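Long-range contacts in FIG000988: Predicted permease (Vibrio cholerae, PDB 6MJP), which probably moves lipopolysaccharide from the inner towards the outer membrane as the LptF permease subunit of the LptBFG ABC transporter: residues Y69-L73 against V283-S287; R151-G155 against G232-Q236; S156-F160 against V172-Q176; S186-S192 against L207-Y213. All coordinates share one frame; numbering follows the deposited sequence.

Interaction 1: residues Y69-L73 against V283-S287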
# COMPACT_ATOMS: atom_id res chain seq x y z
N TYR D 69 -4.28 8.29 17.03
CA TYR D 69 -2.90 8.23 16.55
C TYR D 69 -2.72 8.96 15.23
O TYR D 69 -1.90 9.88 15.11
CB TYR D 69 -2.50 6.76 16.42
CG TYR D 69 -1.05 6.41 16.11
CD1 TYR D 69 -0.05 6.52 17.08
CD2 TYR D 69 -0.70 5.89 14.87
CE1 TYR D 69 1.26 6.15 16.79
CE2 TYR D 69 0.60 5.52 14.58
CZ TYR D 69 1.58 5.65 15.54
OH TYR D 69 2.86 5.27 15.20
N ILE D 70 -3.46 8.54 14.20
CA ILE D 70 -3.33 9.18 12.89
C ILE D 70 -3.88 10.60 12.95
O ILE D 70 -3.37 11.50 12.27
CB ILE D 70 -4.04 8.36 11.81
CG1 ILE D 70 -3.50 6.94 11.81
CG2 ILE D 70 -3.80 8.95 10.43
CD1 ILE D 70 -2.00 6.87 11.59
N GLY D 71 -4.92 10.81 13.76
CA GLY D 71 -5.50 12.14 13.86
C GLY D 71 -4.48 13.18 14.27
O GLY D 71 -4.28 14.19 13.59
N ILE D 72 -3.79 12.93 15.38
CA ILE D 72 -2.83 13.91 15.86
C ILE D 72 -1.61 13.94 14.94
O ILE D 72 -0.98 14.99 14.76
CB ILE D 72 -2.46 13.63 17.32
CG1 ILE D 72 -1.48 14.65 17.84
CG2 ILE D 72 -1.78 12.32 17.45
CD1 ILE D 72 -1.24 14.47 19.29
N LEU D 73 -1.28 12.81 14.32
CA LEU D 73 -0.16 12.78 13.39
C LEU D 73 -0.42 13.69 12.20
O LEU D 73 0.43 14.53 11.85
CB LEU D 73 0.08 11.33 12.94
CG LEU D 73 1.19 11.12 11.90
CD1 LEU D 73 2.52 11.30 12.57
CD2 LEU D 73 1.11 9.76 11.22
N VAL D 283 3.91 9.48 19.39
CA VAL D 283 3.70 10.06 18.07
C VAL D 283 3.81 11.59 18.06
O VAL D 283 4.02 12.18 17.00
CB VAL D 283 2.33 9.64 17.50
CG1 VAL D 283 1.19 10.37 18.20
CG2 VAL D 283 2.29 9.87 16.01
N VAL D 284 3.68 12.24 19.22
CA VAL D 284 3.80 13.70 19.25
C VAL D 284 5.15 14.17 18.72
O VAL D 284 5.16 15.02 17.81
CB VAL D 284 3.49 14.23 20.66
CG1 VAL D 284 3.90 15.66 20.76
CG2 VAL D 284 2.01 14.11 20.94
N PRO D 285 6.30 13.67 19.19
CA PRO D 285 7.58 14.08 18.57
C PRO D 285 7.76 13.56 17.15
O PRO D 285 8.56 14.15 16.40
CB PRO D 285 8.64 13.48 19.51
CG PRO D 285 7.90 13.02 20.72
CD PRO D 285 6.53 12.69 20.27
N LEU D 286 7.06 12.49 16.76
CA LEU D 286 7.22 11.85 15.45
C LEU D 286 6.55 12.64 14.32
O LEU D 286 6.91 12.46 13.14
CB LEU D 286 6.64 10.43 15.50
CG LEU D 286 6.62 9.56 14.24
CD1 LEU D 286 8.02 9.35 13.71
CD2 LEU D 286 5.93 8.23 14.48
N SER D 287 5.61 13.50 14.66
CA SER D 287 4.87 14.23 13.65
C SER D 287 5.67 15.37 13.03
O SER D 287 5.17 16.00 12.08
CB SER D 287 3.60 14.78 14.27
OG SER D 287 3.91 15.90 15.08

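Interaction 2: residues R151-G155 against G232-Q236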
# COMPACT_ATOMS: atom_id res chain seq x y z
N ARG D 151 -6.16 -34.60 1.07
CA ARG D 151 -5.77 -35.58 2.06
C ARG D 151 -6.43 -35.24 3.39
O ARG D 151 -6.49 -34.07 3.77
CB ARG D 151 -4.25 -35.64 2.25
CG ARG D 151 -3.51 -36.32 1.12
CD ARG D 151 -2.07 -36.62 1.51
N SER D 152 -6.90 -36.26 4.09
CA SER D 152 -7.55 -36.03 5.38
C SER D 152 -6.51 -35.79 6.47
O SER D 152 -5.35 -36.18 6.32
CB SER D 152 -8.41 -37.22 5.75
OG SER D 152 -9.42 -37.42 4.78
N PRO D 153 -6.91 -35.15 7.57
CA PRO D 153 -5.98 -35.01 8.71
C PRO D 153 -5.36 -36.32 9.15
O PRO D 153 -4.26 -36.32 9.74
CB PRO D 153 -6.87 -34.41 9.81
CG PRO D 153 -7.92 -33.67 9.09
CD PRO D 153 -8.18 -34.44 7.82
N ASP D 154 -6.03 -37.44 8.91
CA ASP D 154 -5.40 -38.73 9.14
C ASP D 154 -4.23 -38.95 8.18
O ASP D 154 -3.20 -39.51 8.57
CB ASP D 154 -6.43 -39.86 9.00
CG ASP D 154 -7.41 -39.90 10.15
OD1 ASP D 154 -7.30 -39.04 11.06
OD2 ASP D 154 -8.31 -40.77 10.16
N GLY D 155 -4.37 -38.49 6.94
CA GLY D 155 -3.36 -38.73 5.93
C GLY D 155 -3.40 -40.10 5.28
O GLY D 155 -2.63 -40.35 4.35
N GLY D 232 -17.23 -42.87 7.31
CA GLY D 232 -15.79 -43.05 7.37
C GLY D 232 -15.16 -41.98 8.24
O GLY D 232 -15.70 -40.88 8.38
N LEU D 233 -14.01 -42.31 8.83
CA LEU D 233 -13.32 -41.39 9.72
C LEU D 233 -12.33 -40.53 8.95
O LEU D 233 -11.60 -41.03 8.09
CB LEU D 233 -12.59 -42.15 10.83
CG LEU D 233 -11.83 -41.28 11.84
CD1 LEU D 233 -12.78 -40.38 12.62
CD2 LEU D 233 -11.00 -42.13 12.80
N ILE D 234 -12.32 -39.24 9.25
CA ILE D 234 -11.43 -38.29 8.59
C ILE D 234 -10.33 -37.82 9.53
O ILE D 234 -9.16 -37.77 9.14
CB ILE D 234 -12.24 -37.10 8.03
CG1 ILE D 234 -12.83 -37.46 6.66
CG2 ILE D 234 -11.39 -35.83 7.94
CD1 ILE D 234 -13.38 -36.27 5.92
N GLY D 235 -10.67 -37.48 10.77
CA GLY D 235 -9.67 -36.98 11.69
C GLY D 235 -10.27 -36.76 13.06
O GLY D 235 -11.47 -36.96 13.28
N GLN D 236 -9.41 -36.34 13.98
CA GLN D 236 -9.81 -36.06 15.35
C GLN D 236 -8.81 -35.13 16.04
O GLN D 236 -9.14 -34.00 16.41
CB GLN D 236 -9.95 -37.37 16.14

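Interaction 3: residues S156-F160 against V172-Q176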
# COMPACT_ATOMS: atom_id res chain seq x y z
N SER D 156 -4.28 -41.00 5.74
CA SER D 156 -4.38 -42.35 5.21
C SER D 156 -5.37 -42.47 4.06
O SER D 156 -5.40 -43.53 3.40
CB SER D 156 -4.78 -43.32 6.32
OG SER D 156 -5.99 -42.90 6.92
N SER D 157 -6.19 -41.45 3.80
CA SER D 157 -7.14 -41.47 2.70
C SER D 157 -6.95 -40.23 1.84
O SER D 157 -6.68 -39.14 2.35
CB SER D 157 -8.59 -41.53 3.21
OG SER D 157 -8.91 -40.44 4.06
N VAL D 158 -7.09 -40.41 0.53
CA VAL D 158 -7.03 -39.33 -0.45
C VAL D 158 -8.44 -39.12 -0.99
O VAL D 158 -9.02 -40.03 -1.60
CB VAL D 158 -6.04 -39.63 -1.58
CG1 VAL D 158 -6.07 -38.54 -2.62
CG2 VAL D 158 -4.64 -39.80 -1.02
N VAL D 159 -8.99 -37.93 -0.77
CA VAL D 159 -10.36 -37.61 -1.16
C VAL D 159 -10.33 -36.67 -2.35
O VAL D 159 -9.51 -35.75 -2.41
CB VAL D 159 -11.15 -36.99 0.01
CG1 VAL D 159 -12.62 -36.88 -0.35
CG2 VAL D 159 -10.96 -37.81 1.27
N PHE D 160 -11.24 -36.89 -3.30
CA PHE D 160 -11.34 -36.06 -4.50
C PHE D 160 -12.82 -35.83 -4.76
O PHE D 160 -13.55 -36.77 -5.10
CB PHE D 160 -10.64 -36.72 -5.69
CG PHE D 160 -10.79 -35.96 -6.98
CD1 PHE D 160 -9.87 -34.99 -7.34
CD2 PHE D 160 -11.86 -36.22 -7.84
CE1 PHE D 160 -10.01 -34.29 -8.53
CE2 PHE D 160 -12.00 -35.52 -9.02
CZ PHE D 160 -11.07 -34.55 -9.37
N VAL D 172 -18.05 -38.09 -5.31
CA VAL D 172 -16.87 -38.27 -4.47
C VAL D 172 -16.07 -39.49 -4.92
O VAL D 172 -16.61 -40.49 -5.39
CB VAL D 172 -17.29 -38.42 -2.99
CG1 VAL D 172 -16.07 -38.46 -2.09
CG2 VAL D 172 -18.22 -37.30 -2.60
N PHE D 173 -14.75 -39.39 -4.76
CA PHE D 173 -13.81 -40.48 -4.98
C PHE D 173 -12.85 -40.53 -3.79
O PHE D 173 -12.15 -39.56 -3.52
CB PHE D 173 -13.02 -40.28 -6.28
CG PHE D 173 -11.78 -41.13 -6.38
CD1 PHE D 173 -11.85 -42.43 -6.88
CD2 PHE D 173 -10.54 -40.65 -5.97
CE1 PHE D 173 -10.71 -43.22 -6.97
CE2 PHE D 173 -9.41 -41.44 -6.06
CZ PHE D 173 -9.49 -42.72 -6.56
N VAL D 174 -12.80 -41.67 -3.10
CA VAL D 174 -11.95 -41.84 -1.94
C VAL D 174 -10.97 -42.98 -2.21
O VAL D 174 -11.38 -44.10 -2.55
CB VAL D 174 -12.76 -42.12 -0.66
CG1 VAL D 174 -11.85 -42.20 0.54
CG2 VAL D 174 -13.79 -41.04 -0.46
N ALA D 175 -9.67 -42.70 -2.04
CA ALA D 175 -8.61 -43.66 -2.29
C ALA D 175 -7.83 -43.90 -1.01
O ALA D 175 -7.43 -42.95 -0.34
CB ALA D 175 -7.66 -43.16 -3.39
N GLN D 176 -7.60 -45.17 -0.68
CA GLN D 176 -6.82 -45.53 0.50
C GLN D 176 -5.88 -46.67 0.08
O GLN D 176 -6.29 -47.83 0.04
CB GLN D 176 -7.71 -45.93 1.66
CG GLN D 176 -6.96 -46.49 2.86
CD GLN D 176 -7.89 -47.01 3.94
OE1 GLN D 176 -9.01 -46.51 4.10
NE2 GLN D 176 -7.44 -48.02 4.68

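Interaction 4: residues S186-S192 against L207-Y213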
# COMPACT_ATOMS: atom_id res chain seq x y z
N SER D 186 -8.41 -49.87 0.01
CA SER D 186 -9.70 -49.82 -0.65
C SER D 186 -9.77 -48.57 -1.50
O SER D 186 -8.95 -47.66 -1.37
CB SER D 186 -10.84 -49.86 0.37
OG SER D 186 -10.69 -48.80 1.30
N VAL D 187 -10.75 -48.56 -2.40
CA VAL D 187 -11.09 -47.41 -3.24
C VAL D 187 -12.60 -47.43 -3.39
O VAL D 187 -13.16 -48.43 -3.84
CB VAL D 187 -10.41 -47.47 -4.62
CG1 VAL D 187 -11.07 -46.49 -5.58
CG2 VAL D 187 -8.92 -47.17 -4.52
N MET D 188 -13.27 -46.35 -2.98
CA MET D 188 -14.72 -46.26 -3.09
C MET D 188 -15.10 -45.01 -3.86
O MET D 188 -14.42 -43.99 -3.78
CB MET D 188 -15.39 -46.26 -1.72
CG MET D 188 -15.04 -45.12 -0.80
SD MET D 188 -15.34 -45.63 0.89
CE MET D 188 -13.76 -46.37 1.30
N PHE D 189 -16.22 -45.10 -4.59
CA PHE D 189 -16.73 -44.03 -5.42
C PHE D 189 -18.24 -43.96 -5.25
O PHE D 189 -18.93 -44.97 -5.42
CB PHE D 189 -16.40 -44.27 -6.90
CG PHE D 189 -16.66 -43.07 -7.77
CD1 PHE D 189 -15.69 -42.10 -7.92
CD2 PHE D 189 -17.87 -42.92 -8.42
CE1 PHE D 189 -15.92 -41.00 -8.71
CE2 PHE D 189 -18.10 -41.81 -9.22
CZ PHE D 189 -17.12 -40.85 -9.36
N SER D 190 -18.75 -42.77 -4.94
CA SER D 190 -20.18 -42.61 -4.72
C SER D 190 -20.73 -41.46 -5.55
O SER D 190 -20.05 -40.93 -6.43
CB SER D 190 -20.47 -42.40 -3.24
OG SER D 190 -19.99 -41.15 -2.80
N HIS D 191 -21.98 -41.08 -5.30
CA HIS D 191 -22.57 -39.97 -6.04
C HIS D 191 -22.62 -38.69 -5.22
O HIS D 191 -22.44 -37.60 -5.77
CB HIS D 191 -23.98 -40.36 -6.52
CG HIS D 191 -24.00 -41.16 -7.79
ND1 HIS D 191 -24.20 -42.53 -7.81
CD2 HIS D 191 -23.87 -40.78 -9.09
CE1 HIS D 191 -24.17 -42.96 -9.07
NE2 HIS D 191 -23.97 -41.92 -9.86
N SER D 192 -22.82 -38.80 -3.90
CA SER D 192 -22.96 -37.65 -3.01
C SER D 192 -22.57 -38.07 -1.59
O SER D 192 -22.84 -39.20 -1.17
CB SER D 192 -24.40 -37.12 -3.03
OG SER D 192 -24.84 -36.89 -4.35
N LEU D 207 -20.88 -41.19 2.77
CA LEU D 207 -21.05 -41.31 1.32
C LEU D 207 -22.42 -41.90 0.99
O LEU D 207 -22.91 -42.78 1.70
CB LEU D 207 -19.96 -42.19 0.69
CG LEU D 207 -18.56 -41.58 0.60
CD1 LEU D 207 -17.65 -42.42 -0.28
CD2 LEU D 207 -18.63 -40.16 0.08
N TYR D 208 -23.03 -41.43 -0.10
CA TYR D 208 -24.39 -41.85 -0.47
C TYR D 208 -24.43 -42.42 -1.88
O TYR D 208 -23.87 -41.83 -2.80
CB TYR D 208 -25.37 -40.67 -0.37
CG TYR D 208 -25.46 -40.01 0.99
CD1 TYR D 208 -25.36 -40.74 2.17
CD2 TYR D 208 -25.66 -38.64 1.09
CE1 TYR D 208 -25.45 -40.12 3.40
CE2 TYR D 208 -25.76 -38.01 2.31
CZ TYR D 208 -25.65 -38.75 3.46
OH TYR D 208 -25.74 -38.11 4.67
N ASP D 209 -25.11 -43.56 -2.05
CA ASP D 209 -25.27 -44.15 -3.38
C ASP D 209 -23.93 -44.39 -4.08
O ASP D 209 -23.60 -43.68 -5.04
CB ASP D 209 -26.16 -43.25 -4.26
CG ASP D 209 -26.74 -43.98 -5.48
OD1 ASP D 209 -26.43 -45.17 -5.70
OD2 ASP D 209 -27.54 -43.36 -6.21
N GLY D 210 -23.16 -45.37 -3.63
CA GLY D 210 -21.93 -45.70 -4.30
C GLY D 210 -21.56 -47.16 -4.12
O GLY D 210 -22.36 -47.98 -3.68
N THR D 211 -20.32 -47.48 -4.50
CA THR D 211 -19.75 -48.81 -4.32
C THR D 211 -18.32 -48.67 -3.81
O THR D 211 -17.59 -47.76 -4.22
CB THR D 211 -19.78 -49.62 -5.63
OG1 THR D 211 -19.22 -48.84 -6.69
CG2 THR D 211 -21.21 -49.94 -6.01
N ARG D 212 -17.94 -49.53 -2.87
CA ARG D 212 -16.58 -49.57 -2.33
C ARG D 212 -15.87 -50.82 -2.82
O ARG D 212 -16.47 -51.90 -2.83
CB ARG D 212 -16.59 -49.53 -0.81
CG ARG D 212 -15.29 -49.98 -0.19
CD ARG D 212 -15.20 -49.61 1.26
NE ARG D 212 -13.89 -49.94 1.81
CZ ARG D 212 -13.47 -49.57 3.01
NH1 ARG D 212 -14.25 -48.85 3.80
NH2 ARG D 212 -12.26 -49.92 3.42
N TYR D 213 -14.61 -50.68 -3.22
CA TYR D 213 -13.82 -51.78 -3.78
C TYR D 213 -12.59 -52.01 -2.90
O TYR D 213 -11.66 -51.20 -2.92
CB TYR D 213 -13.41 -51.49 -5.22
CG TYR D 213 -14.57 -51.09 -6.12
CD1 TYR D 213 -15.04 -49.79 -6.15
CD2 TYR D 213 -15.20 -52.03 -6.94
CE1 TYR D 213 -16.11 -49.42 -6.96
CE2 TYR D 213 -16.27 -51.67 -7.75
CZ TYR D 213 -16.71 -50.37 -7.76
OH TYR D 213 -17.77 -50.02 -8.57

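Interaction 1: residues Y69-L73 against V283-S287
Three side chains of 69-73 close around V283, and what joins the segments is apolar packing. CG2 of V283 lies over one face of the Y69 ring, whose CE1 comes to 3.7 Å from V283 CB. The other branch, V283 CG1, meets I72 CG2 at 3.6 Å as the two side chains run past one another head to tail. L73 comes in square to V283, with its CD1 3.7 Å from V283 CG2. L73 CD1 also lies 3.9 Å from S287 CA. I72 runs out fully extended (chi1 -179°, chi2 174°), which carries its CD1 to 3.7 Å from V284 CG2.

Two hydroxyls find partners beside the packing. S287 OG donates to V284 O at 3.1 Å, turning the hydroxyl back onto its own chain, and Y69 OH is hydrogen-bonded to A302 O of helix 299-321. That helix also packs on L73, while helix 95-134 adjoins I72 and V284; L286 touches a bound dodecyl maltoside. The arrangement is buried helix-helix packing between two predicted membrane-spanning helices, 48-81 and 260-286, in the transmembrane domain of an LptF/LptG permease.

Interaction 2: residues R151-G155 against G232-Q236
A type I turn from S152 to G155 sets its D154 N against I234 O of strand 230-235, making one backbone hydrogen bond of 3.2 Å with an N-H...O angle of 143°. G155 closes the turn with a positive phi of 80°. Next to that bond the ring of P153 crosses the I234 side chain, bringing P153 CD to 3.5 Å from I234 CG2. S152 lies against the same isoleucine: its OG is 3.9 Å from I234 CG1, and the hydroxyl itself is hydrogen-bonded to S157 OG. A classic beta bulge sets I234 and G235 opposite the single residue Q203 of strand 203-208, and the turn rests on this bulged strand 230-235, outermost of the three-stranded sheet within this chain. P153 CB stands 4.2 Å from G235 CA, where the glycine offers bare backbone to the proline. The D154 side chain also leans on the bulge, but the placement of its carboxylate, close to the I234 carbonyl, brings acceptors together and is doubtful. Earlier in the strand, G232 pairs antiparallel with a strand of the neighbouring LptC chain, which carries the sheet across the interface, and L233 packs on N36 of LptC.

Interaction 3: residues S156-F160 against V172-Q176
F160 and F173 pair across two antiparallel strands, and the F173 side chain shows how one face of this sheet is filled. Its CB lies 3.7 Å from F160 O. The ring swings out anti to the backbone N (chi1 163°) and turns an edge to its partner, with CD2 3.9 Å from F160 CB, near the ring plane. On the other flank F173 CE1 packs against V187 CG1, and the ring stacks on F158 of the LptG chain. The same pair is joined by F160 N to F173 O at 2.8 Å and by the return bond from F173 N to F160 O. At the next hydrogen-bonded pair, V158 N donates almost straight to A175 O (2.7 Å, 177°), and A175 N bonds back to V158 O. The opposite face carries V159, whose CG1 sits 4.2 Å from V172 CG1 and 4.3 Å from V174 CG2. At the end of the contact Q176 CG lies beside S156 O, and its NE2 bonds to A178 O. Strand 173-176 thus stands between 158-160 and 186-190 in the antiparallel sheet, V172 and V174 touching L207 of strand 203-208 while W151 of LptG packs on V158 and A175.

Interaction 4: residues S186-S192 against L207-Y213
M188 and R212 form the tightly packed part of this contact. CG of M188 stands between the backbone N and the carbonyl carbon (chi1 62°), and the chain bends at chi3 to lay CE over one face of the R212 guanidinium, 3.6 Å from CZ. R212 is extended, with its CD 3.5 Å from M188 CE, and it makes a cation-pi contact with F42 of the LptC chain. M188 CG also touches L207 CD1 at 3.8 Å. On the other face Y213 presents a ring edge to V187 O, and its OH shares a 2.7 Å hydrogen bond with T211 OG1 while also bonding to L183 N of the LptG chain. Paired backbone bonds join V187 with Y213 and F189 with T211. Beyond S190 the pairing becomes irregular and H191 and D209 lie exposed. Here H191 ND1 donates at 3.1 Å to D209 O, which lies 18° out of the imidazole plane, and H191 N reaches Y208 O at 3.2 Å. Y208 stands opposite two residues, H191 and S192, in a classic beta bulge. Both strands turn a corner here, at H191 and D209, making a bent antiparallel hairpin that passes between two sheets, part of the periplasmic beta-jellyroll domain of LptF.

Overall arrangement
From the N terminus, helix 48-81 carries the first half of interaction 1, whose partner on helix 260-286 closes a long loop that holds the whole beta domain. Interaction 2 opens next and closes near the end of that domain, at strand 230-235. Nested inside it, interaction 3 closes first and interaction 4 follows in series, so none of the loops cross. Interactions 2 and 3 touch through S152 and S157. Strands 173-176 and 186-190 are neighbours, joining interactions 3 and 4 in one sheet, while interactions 2 and 4 both reach the three-stranded sheet. The centre of interaction 1 lies 52 to 63 Å from the centres of the others: it ties membrane helices together, whereas the other three tie the beta domain.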